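Local coordinates for predicted acetamidase/formamidase (Thermoanaerobacter tengcongensis, PDB 3TKK), which probably hydrolyses carbon-nitrogen bonds of linear amides such as formamide or acetamide, and binds zinc and calcium ions, at residues H11-F16 / N60-P65; L32-M37 / L180-L185; P129-I134 / H186-D191; G135-A140 / V169-F174. One frame throughout, in Å; residues are numbered along the deposited sequence.

Overall arrangement
Contacts 1, 2 and 4 are buried in the beta core, while contact 3 is only partly buried and also meets the second subunit. Strand 180-186 ties the set together: it pairs with strand 62-69 of contact 1 and strand 133-138 of contacts 3 and 4, and in contact 2 it faces strand 31-36 of the nine-stranded sheet. Contacts 1 and 3 are antiparallel pairings made by backbone hydrogen bonds. Contacts 2 and 4 join different sheets and have no direct hydrogen bond across them, relying on apolar side chains and bridging water. Contacts 2 and 3 supply Asp184 and His186 to one zinc ion; the centre of contact 4 lies deepest of the four, about 8 Å from the centre of the chain.

Contact 1. Residues H11-F16 / N60-P65; sequences HHIFAF and NPATGP
Residues 11-16 and 60-65 form a short antiparallel beta pairing, in which Ile13 and His12 lie against Ala62 and Thr63 beside strand 180-186 in the mixed sheet. Ile13 and Ala62 are a hydrogen-bonded pair: Ile13 N donates to Ala62 O at 2.9 Å, and Ala62 N returns a straighter bond to Ile13 O, lying in the plane of that carbonyl. Next to them His12 and Thr63 make a non-hydrogen-bonded pair, and Gly64 N reaches His11 O from above the carbonyl plane. The backbone angles of Gly64 would jam a CB against the preceding carbonyl oxygen, which calls for glycine. On the face of Ile13 and Ala62, which Ala181 adjoins, the branches of Ile13 part company. CG1, held between the backbone N and carbonyl carbon (chi1 60°), rests 3.9 Å from Ala62 CB, while CG2 turns to the ring of Pro65, which follows a cis peptide bond. Thr63 uses the other face, where its OG1 bonds to Glu35 O. Beyond the paired residues the chain leaves the strand, and the Phe14 ring comes back against Pro61, its CE1 3.7 Å from Pro61 CB.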
loop_
_atom_site.group_PDB
_atom_site.type_symbol
_atom_site.label_atom_id
_atom_site.label_comp_id
_atom_site.label_asym_id
_atom_site.label_seq_id
_atom_site.Cartn_x
_atom_site.Cartn_y
_atom_site.Cartn_z
ATOM N N HIS A 11 -31.319 -2.089 15.217
ATOM C CA HIS A 11 -31.456 -3.138 14.202
ATOM C C HIS A 11 -30.071 -3.549 13.754
ATOM O O HIS A 11 -29.469 -2.857 12.936
ATOM C CB HIS A 11 -32.254 -2.641 12.994
ATOM C CG HIS A 11 -33.643 -2.195 13.320
ATOM N ND1 HIS A 11 -34.756 -2.962 13.052
ATOM C CD2 HIS A 11 -34.093 -1.047 13.872
ATOM C CE1 HIS A 11 -35.831 -2.302 13.448
ATOM N NE2 HIS A 11 -35.449 -1.133 13.926
ATOM N N HIS A 12 -29.508 -4.639 14.250
ATOM C CA HIS A 12 -28.149 -4.929 13.830
ATOM C C HIS A 12 -27.937 -6.458 13.777
ATOM O O HIS A 12 -28.720 -7.199 14.388
ATOM C CB HIS A 12 -27.088 -4.352 14.824
ATOM C CG HIS A 12 -27.426 -4.548 16.280
ATOM N ND1 HIS A 12 -27.282 -5.765 16.926
ATOM C CD2 HIS A 12 -27.891 -3.682 17.225
ATOM C CE1 HIS A 12 -27.638 -5.647 18.196
ATOM N NE2 HIS A 12 -27.982 -4.391 18.415
ATOM N N ILE A 13 -26.818 -6.864 13.181
ATOM C CA ILE A 13 -26.510 -8.297 13.039
ATOM C C ILE A 13 -25.064 -8.544 13.463
ATOM O O ILE A 13 -24.218 -7.625 13.426
ATOM C CB ILE A 13 -26.580 -8.667 11.585
ATOM C CG1 ILE A 13 -25.549 -7.826 10.781
ATOM C CG2 ILE A 13 -28.086 -8.485 11.034
ATOM C CD1 ILE A 13 -25.709 -8.058 9.401
ATOM N N PHE A 14 -24.713 -9.805 13.710
ATOM C CA PHE A 14 -23.347 -10.105 14.056
ATOM C C PHE A 14 -22.664 -10.902 12.923
ATOM O O PHE A 14 -21.472 -11.086 12.938
ATOM C CB PHE A 14 -23.333 -10.897 15.430
ATOM C CG PHE A 14 -23.645 -9.969 16.603
ATOM C CD1 PHE A 14 -22.667 -9.055 17.041
ATOM C CD2 PHE A 14 -24.933 -9.905 17.130
ATOM C CE1 PHE A 14 -22.951 -8.169 18.059
ATOM C CE2 PHE A 14 -25.268 -9.005 18.125
ATOM C CZ PHE A 14 -24.267 -8.119 18.620
ATOM N N ALA A 15 -23.437 -11.459 11.991
ATOM C CA ALA A 15 -22.808 -12.161 10.875
ATOM C C ALA A 15 -23.578 -11.802 9.647
ATOM O O ALA A 15 -24.796 -11.580 9.762
ATOM C CB ALA A 15 -22.887 -13.743 11.138
ATOM N N PHE A 16 -22.931 -11.748 8.470
ATOM C CA PHE A 16 -23.688 -11.448 7.187
ATOM C C PHE A 16 -24.302 -12.751 6.738
ATOM O O PHE A 16 -23.571 -13.759 6.595
ATOM C CB PHE A 16 -22.772 -10.844 6.119
ATOM C CG PHE A 16 -22.401 -9.438 6.413
ATOM C CD1 PHE A 16 -21.482 -9.120 7.403
ATOM C CD2 PHE A 16 -23.040 -8.381 5.723
ATOM C CE1 PHE A 16 -21.171 -7.702 7.676
ATOM C CE2 PHE A 16 -22.757 -7.017 5.976
ATOM C CZ PHE A 16 -21.845 -6.696 6.999
ATOM N N ASN A 60 -18.351 -6.173 16.578
ATOM C CA ASN A 60 -18.721 -5.741 15.209
ATOM C C ASN A 60 -20.201 -5.739 14.829
ATOM O O ASN A 60 -20.522 -6.261 13.709
ATOM C CB ASN A 60 -18.057 -6.620 14.117
ATOM C CG ASN A 60 -16.575 -6.532 14.142
ATOM O OD1 ASN A 60 -15.843 -7.549 14.294
ATOM N ND2 ASN A 60 -16.092 -5.320 14.011
ATOM N N PRO A 61 -21.085 -5.120 15.673
ATOM C CA PRO A 61 -22.477 -5.287 15.327
ATOM C C PRO A 61 -22.639 -4.429 14.110
ATOM O O PRO A 61 -22.190 -3.356 14.096
ATOM C CB PRO A 61 -23.234 -4.747 16.571
ATOM C CG PRO A 61 -22.205 -3.802 17.261
ATOM C CD PRO A 61 -20.847 -4.330 16.880
ATOM N N ALA A 62 -23.238 -4.918 13.055
ATOM C CA ALA A 62 -23.491 -4.060 11.903
ATOM C C ALA A 62 -24.965 -3.634 11.855
ATOM O O ALA A 62 -25.855 -4.450 11.957
ATOM C CB ALA A 62 -23.108 -4.851 10.641
ATOM N N THR A 63 -25.247 -2.382 11.574
ATOM C CA THR A 63 -26.617 -1.955 11.543
ATOM C C THR A 63 -27.223 -2.435 10.207
ATOM O O THR A 63 -26.538 -2.389 9.165
ATOM C CB THR A 63 -26.707 -0.451 11.708
ATOM O OG1 THR A 63 -26.144 -0.134 12.995
ATOM C CG2 THR A 63 -28.241 0.026 11.604
ATOM N N GLY A 64 -28.480 -2.923 10.234
ATOM C CA GLY A 64 -29.071 -3.569 9.075
ATOM C C GLY A 64 -29.717 -4.915 9.464
ATOM O O GLY A 64 -29.935 -5.235 10.669
ATOM N N PRO A 65 -30.070 -5.725 8.454
ATOM C CA PRO A 65 -29.764 -5.477 7.051
ATOM C C PRO A 65 -30.852 -4.682 6.348
ATOM O O PRO A 65 -31.998 -4.599 6.799
ATOM C CB PRO A 65 -29.627 -6.908 6.455
ATOM C CG PRO A 65 -30.334 -7.822 7.459
ATOM C CD PRO A 65 -30.727 -7.012 8.687
#

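Contact 2. Residues L32-M37 / L180-L185; sequences LEVETM and LALGDL. With ZN (zinc ion), chain F; CA (calcium ion), chain G.
Strand 180-185, which carries Asp184 of the zinc and calcium site, packs here against strand 32-36 of the nine-stranded sheet. The two strands are not paired: their axes pass 7.1 Å apart at 50°, and side chains and water fill the interface. Val34 and Leu182 meet branch to branch, Val34 CG1 lying 3.9 Å from Leu182 CD2. Thr36 sits over Gly183 with its two branches doing different work. Its methyl CG2 rests on the backbone, 3.6 Å from Leu182 O and close to Gly183 CA. Its hydroxyl, placed between the backbone N and the carbonyl carbon (chi1 60°), touches Leu185 CG and CD1, the two side chains crossing at about a right angle; OG1 hydrogen-bonds to Gly203 O in strand 203-212 and lies 3.0 Å from a bridging water. That water accepts from Leu185 N and donates to Met37 O; a second water links Met37 O to Asp184 N. An alanine in place of Thr36 would probably leave Gly203 O and the bridging water without their hydroxyl mate and open a gap over Gly183. The side chain of Asp184 leaves the backbone away from strand 32-36, and with CG anti to the backbone N it spans the metals: OD1 binds zinc at 2.1 Å and OD2 binds calcium at 2.3 Å. Asn157 and Asp159 also bind the calcium, His186 and Glu200 the zinc. With a metal bound to each oxygen, the carboxylate is likely to be fixed in rotation, while the waters on the amides of Asp184 and Leu185 link this backbone to Met37 O.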
loop_
_atom_site.group_PDB
_atom_site.type_symbol
_atom_site.label_atom_id
_atom_site.label_comp_id
_atom_site.label_asym_id
_atom_site.label_seq_id
_atom_site.Cartn_x
_atom_site.Cartn_y
_atom_site.Cartn_z
ATOM N N LEU A 32 -30.514 6.551 3.316
ATOM C CA LEU A 32 -30.654 6.242 4.725
ATOM C C LEU A 32 -29.610 6.942 5.590
ATOM O O LEU A 32 -28.459 6.888 5.216
ATOM C CB LEU A 32 -30.407 4.729 4.947
ATOM C CG LEU A 32 -31.508 3.868 4.357
ATOM C CD1 LEU A 32 -31.049 3.124 3.033
ATOM C CD2 LEU A 32 -31.926 2.822 5.418
ATOM N N GLU A 33 -29.983 7.392 6.792
ATOM C CA GLU A 33 -29.023 7.725 7.854
ATOM C C GLU A 33 -28.999 6.576 8.784
ATOM O O GLU A 33 -30.074 6.206 9.402
ATOM C CB GLU A 33 -29.450 8.958 8.704
ATOM C CG GLU A 33 -29.808 10.133 7.881
ATOM C CD GLU A 33 -29.925 11.481 8.729
ATOM O OE1 GLU A 33 -29.236 11.589 9.798
ATOM O OE2 GLU A 33 -30.664 12.436 8.309
ATOM N N VAL A 34 -27.831 5.960 8.835
ATOM C CA VAL A 34 -27.676 4.703 9.474
ATOM C C VAL A 34 -26.848 4.906 10.768
ATOM O O VAL A 34 -25.692 5.307 10.691
ATOM C CB VAL A 34 -26.988 3.741 8.567
ATOM C CG1 VAL A 34 -26.824 2.297 9.233
ATOM C CG2 VAL A 34 -27.798 3.478 7.217
ATOM N N GLU A 35 -27.436 4.639 11.959
ATOM C CA GLU A 35 -26.686 4.706 13.236
ATOM C C GLU A 35 -25.967 3.392 13.537
ATOM O O GLU A 35 -26.543 2.304 13.336
ATOM C CB GLU A 35 -27.752 4.913 14.339
ATOM C CG GLU A 35 -27.236 4.985 15.758
ATOM C CD GLU A 35 -28.446 5.071 16.757
ATOM O OE1 GLU A 35 -29.160 4.074 17.018
ATOM O OE2 GLU A 35 -28.697 6.173 17.239
ATOM N N THR A 36 -24.740 3.499 14.054
ATOM C CA THR A 36 -23.964 2.325 14.353
ATOM C C THR A 36 -23.544 2.364 15.800
ATOM O O THR A 36 -23.476 3.419 16.391
ATOM C CB THR A 36 -22.725 2.229 13.402
ATOM O OG1 THR A 36 -21.956 3.418 13.618
ATOM C CG2 THR A 36 -23.148 2.215 11.934
ATOM N N MET A 37 -23.258 1.221 16.372
ATOM C CA MET A 37 -22.507 1.214 17.601
ATOM C C MET A 37 -21.028 0.919 17.212
ATOM O O MET A 37 -20.676 0.436 16.066
ATOM C CB MET A 37 -23.015 0.147 18.533
ATOM C CG MET A 37 -24.465 0.197 19.001
ATOM S SD MET A 37 -24.801 -1.505 19.604
ATOM C CE MET A 37 -24.709 -1.269 21.380
ATOM N N LEU A 180 -27.944 -5.204 2.880
ATOM C CA LEU A 180 -26.783 -4.398 3.204
ATOM C C LEU A 180 -26.715 -4.172 4.669
ATOM O O LEU A 180 -27.769 -3.899 5.274
ATOM C CB LEU A 180 -26.898 -3.113 2.478
ATOM C CG LEU A 180 -25.892 -1.960 2.807
ATOM C CD1 LEU A 180 -24.435 -2.271 2.187
ATOM C CD2 LEU A 180 -26.367 -0.729 2.225
ATOM N N ALA A 181 -25.521 -4.259 5.281
ATOM C CA ALA A 181 -25.376 -3.842 6.720
ATOM C C ALA A 181 -23.963 -3.194 6.859
ATOM O O ALA A 181 -23.051 -3.448 6.022
ATOM C CB ALA A 181 -25.502 -4.924 7.702
ATOM N N LEU A 182 -23.901 -2.245 7.793
ATOM C CA LEU A 182 -22.625 -1.460 8.044
ATOM C C LEU A 182 -22.350 -1.191 9.525
ATOM O O LEU A 182 -23.250 -1.076 10.367
ATOM C CB LEU A 182 -22.422 -0.266 7.113
ATOM C CG LEU A 182 -23.522 0.868 7.379
ATOM C CD1 LEU A 182 -23.185 2.151 6.866
ATOM C CD2 LEU A 182 -24.688 0.457 6.579
ATOM N N GLY A 183 -21.112 -1.065 9.880
ATOM C CA GLY A 183 -20.824 -0.593 11.200
ATOM C C GLY A 183 -19.311 -0.363 11.324
ATOM O O GLY A 183 -18.648 -0.193 10.348
ATOM N N ASP A 184 -18.807 -0.535 12.546
ATOM C CA ASP A 184 -17.370 -0.390 12.864
ATOM C C ASP A 184 -16.765 0.808 12.323
ATOM O O ASP A 184 -15.722 0.649 11.626
ATOM C CB ASP A 184 -16.653 -1.661 12.283
ATOM C CG ASP A 184 -15.158 -1.701 12.533
ATOM O OD1 ASP A 184 -14.733 -1.363 13.618
ATOM O OD2 ASP A 184 -14.320 -2.139 11.677
ATOM N N LEU A 185 -17.348 2.004 12.594
ATOM C CA LEU A 185 -16.753 3.214 12.189
ATOM C C LEU A 185 -15.449 3.496 12.934
ATOM O O LEU A 185 -15.284 3.037 14.112
ATOM C CB LEU A 185 -17.693 4.496 12.318
ATOM C CG LEU A 185 -19.168 4.452 11.833
ATOM C CD1 LEU A 185 -20.022 5.856 12.086
ATOM C CD2 LEU A 185 -19.279 4.092 10.419
HETATM ZN ZN ZN F . -12.676 -1.193 14.118
HETATM CA CA CA G . -12.634 -3.742 11.728
HETATM O O HOH W 1 -19.422 2.261 14.709
HETATM O O HOH W 2 -19.994 -1.545 14.774
HETATM O O HOH W 3 -11.307 -2.569 13.497
HETATM O O HOH W 4 -13.831 -4.945 13.552
HETATM O O HOH W 5 -11.280 -5.544 12.719
#

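Contact 3. Residues P129-I134 / H186-D191; sequences PVKPMI and HALMGD. With ZN (zinc ion), chain F.
His186 and Met133 meet as an antiparallel hydrogen-bonded pair, with the imidazole bound to a zinc ion and touching a thioether. NE2 binds the zinc at 2.1 Å. The other ring nitrogen, ND1, points to Met133 SD, 3.7 Å away, in a weak hydrogen bond; the sulfur lies at the ring edge, near its plane. With CG between the backbone N and the carbonyl carbon (chi1 53°) and chi2 extended, SD lies near ND1 and 3.7 Å from Met189 CE; chi3 only places the methyl CE. Behind the side chains, reciprocal backbone bonds join the two residues: Met133 N donates nearly along the C=O axis of His186, and His186 N donates to Met133 O. One step further, Lys131 N donates to Ala187 O at 2.6 Å, Val130 CG1 faces Ala187 CB, and the aliphatic chain of Lys131 passes obliquely over Leu188, its CB 3.7 Å from Leu188 CD1. A water takes up Lys131 O and has a weak bond from Met189 N. Asp184 and Glu200 bind the same zinc as His186. The contact thus joins the start of strand 133-138 to the end of strand 180-186 and the loop after it. Pro132 packs on strand 76-86, Val130 and Ala187 on strand 108-116, and at the far end Met189 rests on Ser268 of the second subunit, where Asp191 N bonds to Asn272 of that chain.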
loop_
_atom_site.group_PDB
_atom_site.type_symbol
_atom_site.label_atom_id
_atom_site.label_comp_id
_atom_site.label_asym_id
_atom_site.label_seq_id
_atom_site.Cartn_x
_atom_site.Cartn_y
_atom_site.Cartn_z
ATOM N N PRO A 129 -5.928 14.892 13.286
ATOM C CA PRO A 129 -7.181 15.326 12.550
ATOM C C PRO A 129 -8.015 14.100 12.203
ATOM O O PRO A 129 -7.402 13.075 11.834
ATOM C CB PRO A 129 -6.598 15.981 11.284
ATOM C CG PRO A 129 -5.229 16.769 11.929
ATOM C CD PRO A 129 -4.705 15.397 12.624
ATOM N N VAL A 130 -9.352 14.151 12.296
ATOM C CA VAL A 130 -10.133 12.885 12.086
ATOM C C VAL A 130 -10.141 12.563 10.601
ATOM O O VAL A 130 -9.989 13.488 9.772
ATOM C CB VAL A 130 -11.599 12.998 12.611
ATOM C CG1 VAL A 130 -11.539 12.975 14.131
ATOM C CG2 VAL A 130 -12.230 14.319 12.136
ATOM N N LYS A 131 -10.232 11.285 10.262
ATOM C CA LYS A 131 -10.451 10.859 8.849
ATOM C C LYS A 131 -11.441 9.712 8.922
ATOM O O LYS A 131 -11.098 8.547 8.826
ATOM C CB LYS A 131 -9.134 10.455 8.166
ATOM C CG LYS A 131 -8.187 11.693 8.003
ATOM C CD LYS A 131 -6.878 11.055 7.379
ATOM C CE LYS A 131 -5.856 12.224 7.009
ATOM N NZ LYS A 131 -4.524 11.541 7.064
ATOM N N PRO A 132 -12.726 10.043 9.071
ATOM C CA PRO A 132 -13.707 8.923 9.405
ATOM C C PRO A 132 -13.910 7.976 8.281
ATOM O O PRO A 132 -13.879 8.379 7.112
ATOM C CB PRO A 132 -15.022 9.651 9.571
ATOM C CG PRO A 132 -14.509 10.986 10.097
ATOM C CD PRO A 132 -13.292 11.337 9.276
ATOM N N MET A 133 -14.146 6.695 8.621
ATOM C CA MET A 133 -14.250 5.743 7.563
ATOM C C MET A 133 -15.115 4.593 8.135
ATOM O O MET A 133 -15.401 4.572 9.366
ATOM C CB MET A 133 -12.848 5.100 7.215
ATOM C CG MET A 133 -12.110 4.499 8.487
ATOM S SD MET A 133 -10.795 3.322 8.097
ATOM C CE MET A 133 -11.813 2.002 7.662
ATOM N N ILE A 134 -15.537 3.715 7.252
ATOM C CA ILE A 134 -16.460 2.701 7.679
ATOM C C ILE A 134 -15.638 1.394 7.565
ATOM O O ILE A 134 -15.169 1.091 6.436
ATOM C CB ILE A 134 -17.737 2.600 6.758
ATOM C CG1 ILE A 134 -18.580 3.957 6.820
ATOM C CG2 ILE A 134 -18.441 1.203 7.170
ATOM C CD1 ILE A 134 -19.475 4.287 5.611
ATOM N N HIS A 186 -14.571 4.273 12.244
ATOM C CA HIS A 186 -13.250 4.644 12.849
ATOM C C HIS A 186 -13.148 6.112 12.633
ATOM O O HIS A 186 -13.532 6.525 11.564
ATOM C CB HIS A 186 -12.013 3.992 12.217
ATOM C CG HIS A 186 -11.993 2.501 12.308
ATOM N ND1 HIS A 186 -11.389 1.715 11.369
ATOM C CD2 HIS A 186 -12.462 1.669 13.249
ATOM C CE1 HIS A 186 -11.616 0.445 11.642
ATOM N NE2 HIS A 186 -12.268 0.399 12.796
ATOM N N ALA A 187 -12.814 6.872 13.671
ATOM C CA ALA A 187 -12.527 8.297 13.466
ATOM C C ALA A 187 -11.197 8.540 12.680
ATOM O O ALA A 187 -10.947 9.649 12.159
ATOM C CB ALA A 187 -12.369 8.928 14.851
ATOM N N LEU A 188 -10.340 7.546 12.664
ATOM C CA LEU A 188 -8.986 7.553 12.095
ATOM C C LEU A 188 -8.436 6.127 12.086
ATOM O O LEU A 188 -8.559 5.482 13.055
ATOM C CB LEU A 188 -8.031 8.299 12.986
ATOM C CG LEU A 188 -6.690 8.715 12.312
ATOM C CD1 LEU A 188 -6.824 9.352 10.896
ATOM C CD2 LEU A 188 -5.864 9.599 13.350
ATOM N N MET A 189 -7.734 5.756 11.022
ATOM C CA MET A 189 -7.048 4.437 10.995
ATOM C C MET A 189 -6.022 4.558 9.851
ATOM O O MET A 189 -6.292 5.194 8.815
ATOM C CB MET A 189 -8.080 3.290 10.664
ATOM C CG MET A 189 -7.413 1.828 10.773
ATOM S SD MET A 189 -8.453 0.651 9.899
ATOM C CE MET A 189 -7.917 1.054 8.250
ATOM N N GLY A 190 -4.858 3.944 9.996
ATOM C CA GLY A 190 -3.948 3.820 8.918
ATOM C C GLY A 190 -4.002 2.514 8.197
ATOM O O GLY A 190 -4.314 1.416 8.765
ATOM N N ASP A 191 -3.500 2.535 6.982
ATOM C CA ASP A 191 -3.603 1.339 6.154
ATOM C C ASP A 191 -2.792 0.265 6.864
ATOM O O ASP A 191 -1.653 0.513 7.444
ATOM C CB ASP A 191 -2.898 1.461 4.745
ATOM C CG ASP A 191 -3.849 2.071 3.651
ATOM O OD1 ASP A 191 -5.106 2.055 3.821
ATOM O OD2 ASP A 191 -3.355 2.588 2.641
HETATM ZN ZN ZN F . -12.676 -1.193 14.118
HETATM O O HOH W 6 -9.166 6.845 8.670
HETATM O O HOH W 3 -11.307 -2.569 13.497
#

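Contact 4. Residues G135-A140 / V169-F174; sequences GVIGVA and VYFPVF
The ring of Phe171 lies over the backbone of Gly138 in a CH-pi contact that packs strand 168-172 of the nine-stranded sheet against strand 133-138 of the mixed sheet, a face-to-face joint in the buried beta core. Gly138 CA sits 4.3 Å from the ring centroid and 26° off the ring normal, so the backbone CH2 itself meets the aromatic face. The ring tip points at Ile137: CG1, anti to the backbone N (chi1 175°), comes to 3.7 Å from Phe171 CZ, while CG2 lies at the ring edge, in its plane. Val139 takes the root of the same side chain, its CG1 3.9 Å from Phe171 CB as the two slide past each other in opposite directions. Ile137 and Val139 thus bracket the aromatic group at its tip and its base. Behind the contact Phe171 touches Val79 of strand 76-86, and Ile137 reaches Leu180 and Leu182 of strand 180-186. An alanine in place of Phe171 would probably open a gap between the sheets, leaving Gly138 CA without its aromatic cover and Ile137 CG1 without its neighbour at the ring tip. The other branch of Val139, CG2, lies 3.4 Å from Pro172 O, a buried carbonyl with no hydrogen-bonding partner in the model. CG2 also lies at the edge of the Phe174 ring, near its plane, the Val139 and Phe174 side chains crossing at about a right angle. Ala140 O comes to the edge of the Phe174 ring too, and a water bridges the backbones there, donating to Ala140 O at 2.7 Å and accepting from Phe174 N at 3.1 Å.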
loop_
_atom_site.group_PDB
_atom_site.type_symbol
_atom_site.label_atom_id
_atom_site.label_comp_id
_atom_site.label_asym_id
_atom_site.label_seq_id
_atom_site.Cartn_x
_atom_site.Cartn_y
_atom_site.Cartn_z
ATOM N N GLY A 135 -15.453 0.668 8.657
ATOM C CA GLY A 135 -14.643 -0.550 8.615
ATOM C C GLY A 135 -15.392 -1.801 8.111
ATOM O O GLY A 135 -14.804 -2.660 7.462
ATOM N N VAL A 136 -16.680 -1.947 8.495
ATOM C CA VAL A 136 -17.475 -3.147 8.189
ATOM C C VAL A 136 -18.620 -2.618 7.268
ATOM O O VAL A 136 -19.424 -1.735 7.647
ATOM C CB VAL A 136 -18.040 -3.697 9.435
ATOM C CG1 VAL A 136 -19.225 -4.670 9.178
ATOM C CG2 VAL A 136 -16.929 -4.538 10.224
ATOM N N ILE A 137 -18.733 -3.177 6.068
ATOM C CA ILE A 137 -19.858 -2.812 5.243
ATOM C C ILE A 137 -19.944 -3.881 4.167
ATOM O O ILE A 137 -18.905 -4.335 3.646
ATOM C CB ILE A 137 -19.773 -1.469 4.565
ATOM C CG1 ILE A 137 -20.992 -1.320 3.639
ATOM C CG2 ILE A 137 -18.390 -1.299 3.781
ATOM C CD1 ILE A 137 -21.089 0.411 3.224
ATOM N N GLY A 138 -21.153 -4.408 3.946
ATOM C CA GLY A 138 -21.276 -5.594 3.081
ATOM C C GLY A 138 -22.710 -5.972 2.800
ATOM O O GLY A 138 -23.661 -5.388 3.361
ATOM N N VAL A 139 -22.881 -6.992 1.979
ATOM C CA VAL A 139 -24.164 -7.594 1.725
ATOM C C VAL A 139 -24.065 -9.076 2.110
ATOM O O VAL A 139 -23.020 -9.545 2.494
ATOM C CB VAL A 139 -24.444 -7.532 0.211
ATOM C CG1 VAL A 139 -24.410 -6.074 -0.276
ATOM C CG2 VAL A 139 -23.311 -8.449 -0.604
ATOM N N ALA A 140 -25.194 -9.785 2.033
ATOM C CA ALA A 140 -25.189 -11.184 2.417
ATOM C C ALA A 140 -24.458 -12.009 1.364
ATOM O O ALA A 140 -24.600 -11.794 0.179
ATOM C CB ALA A 140 -26.632 -11.745 2.595
ATOM N N VAL A 169 -19.023 2.506 -2.846
ATOM C CA VAL A 169 -18.596 1.111 -2.817
ATOM C C VAL A 169 -19.567 0.229 -3.621
ATOM O O VAL A 169 -20.828 0.397 -3.455
ATOM C CB VAL A 169 -18.678 0.661 -1.385
ATOM C CG1 VAL A 169 -17.948 -0.692 -1.311
ATOM C CG2 VAL A 169 -17.948 1.703 -0.502
ATOM N N TYR A 170 -19.056 -0.683 -4.450
ATOM C CA TYR A 170 -19.881 -1.418 -5.323
ATOM C C TYR A 170 -19.762 -2.785 -4.861
ATOM O O TYR A 170 -18.665 -3.238 -4.711
ATOM C CB TYR A 170 -19.337 -1.281 -6.741
ATOM C CG TYR A 170 -19.510 0.112 -7.278
ATOM C CD1 TYR A 170 -20.560 0.396 -8.178
ATOM C CD2 TYR A 170 -18.654 1.102 -6.922
ATOM C CE1 TYR A 170 -20.725 1.609 -8.717
ATOM C CE2 TYR A 170 -18.771 2.361 -7.478
ATOM C CZ TYR A 170 -19.825 2.626 -8.341
ATOM O OH TYR A 170 -19.978 3.852 -8.893
ATOM N N PHE A 171 -20.886 -3.500 -4.648
ATOM C CA PHE A 171 -20.824 -4.832 -4.182
ATOM C C PHE A 171 -21.510 -5.779 -5.139
ATOM O O PHE A 171 -22.666 -5.509 -5.578
ATOM C CB PHE A 171 -21.679 -4.949 -2.836
ATOM C CG PHE A 171 -21.058 -4.256 -1.678
ATOM C CD1 PHE A 171 -19.972 -4.805 -1.039
ATOM C CD2 PHE A 171 -21.575 -3.101 -1.231
ATOM C CE1 PHE A 171 -19.304 -4.117 0.033
ATOM C CE2 PHE A 171 -20.948 -2.366 -0.160
ATOM C CZ PHE A 171 -19.840 -2.919 0.498
ATOM N N PRO A 172 -20.888 -6.895 -5.414
ATOM C CA PRO A 172 -21.713 -7.929 -6.034
ATOM C C PRO A 172 -22.869 -8.367 -5.169
ATOM O O PRO A 172 -22.675 -8.580 -3.968
ATOM C CB PRO A 172 -20.790 -9.160 -6.123
ATOM C CG PRO A 172 -19.435 -8.784 -5.554
ATOM C CD PRO A 172 -19.600 -7.387 -4.891
ATOM N N VAL A 173 -24.044 -8.611 -5.777
ATOM C CA VAL A 173 -25.272 -9.082 -5.093
ATOM C C VAL A 173 -25.349 -10.609 -5.165
ATOM O O VAL A 173 -25.319 -11.213 -6.249
ATOM C CB VAL A 173 -26.554 -8.438 -5.729
ATOM C CG1 VAL A 173 -27.784 -8.753 -4.915
ATOM C CG2 VAL A 173 -26.402 -6.864 -5.652
ATOM N N PHE A 174 -25.422 -11.242 -3.996
ATOM C CA PHE A 174 -25.528 -12.675 -3.892
ATOM C C PHE A 174 -26.945 -13.147 -3.646
ATOM O O PHE A 174 -27.265 -14.258 -4.017
ATOM C CB PHE A 174 -24.522 -13.212 -2.878
ATOM C CG PHE A 174 -23.080 -12.847 -3.269
ATOM C CD1 PHE A 174 -22.445 -13.515 -4.325
ATOM C CD2 PHE A 174 -22.438 -11.812 -2.670
ATOM C CE1 PHE A 174 -21.187 -13.176 -4.707
ATOM C CE2 PHE A 174 -21.169 -11.424 -3.059
ATOM C CZ PHE A 174 -20.513 -12.092 -4.052
HETATM O O HOH W 7 -26.250 -10.138 -1.251
#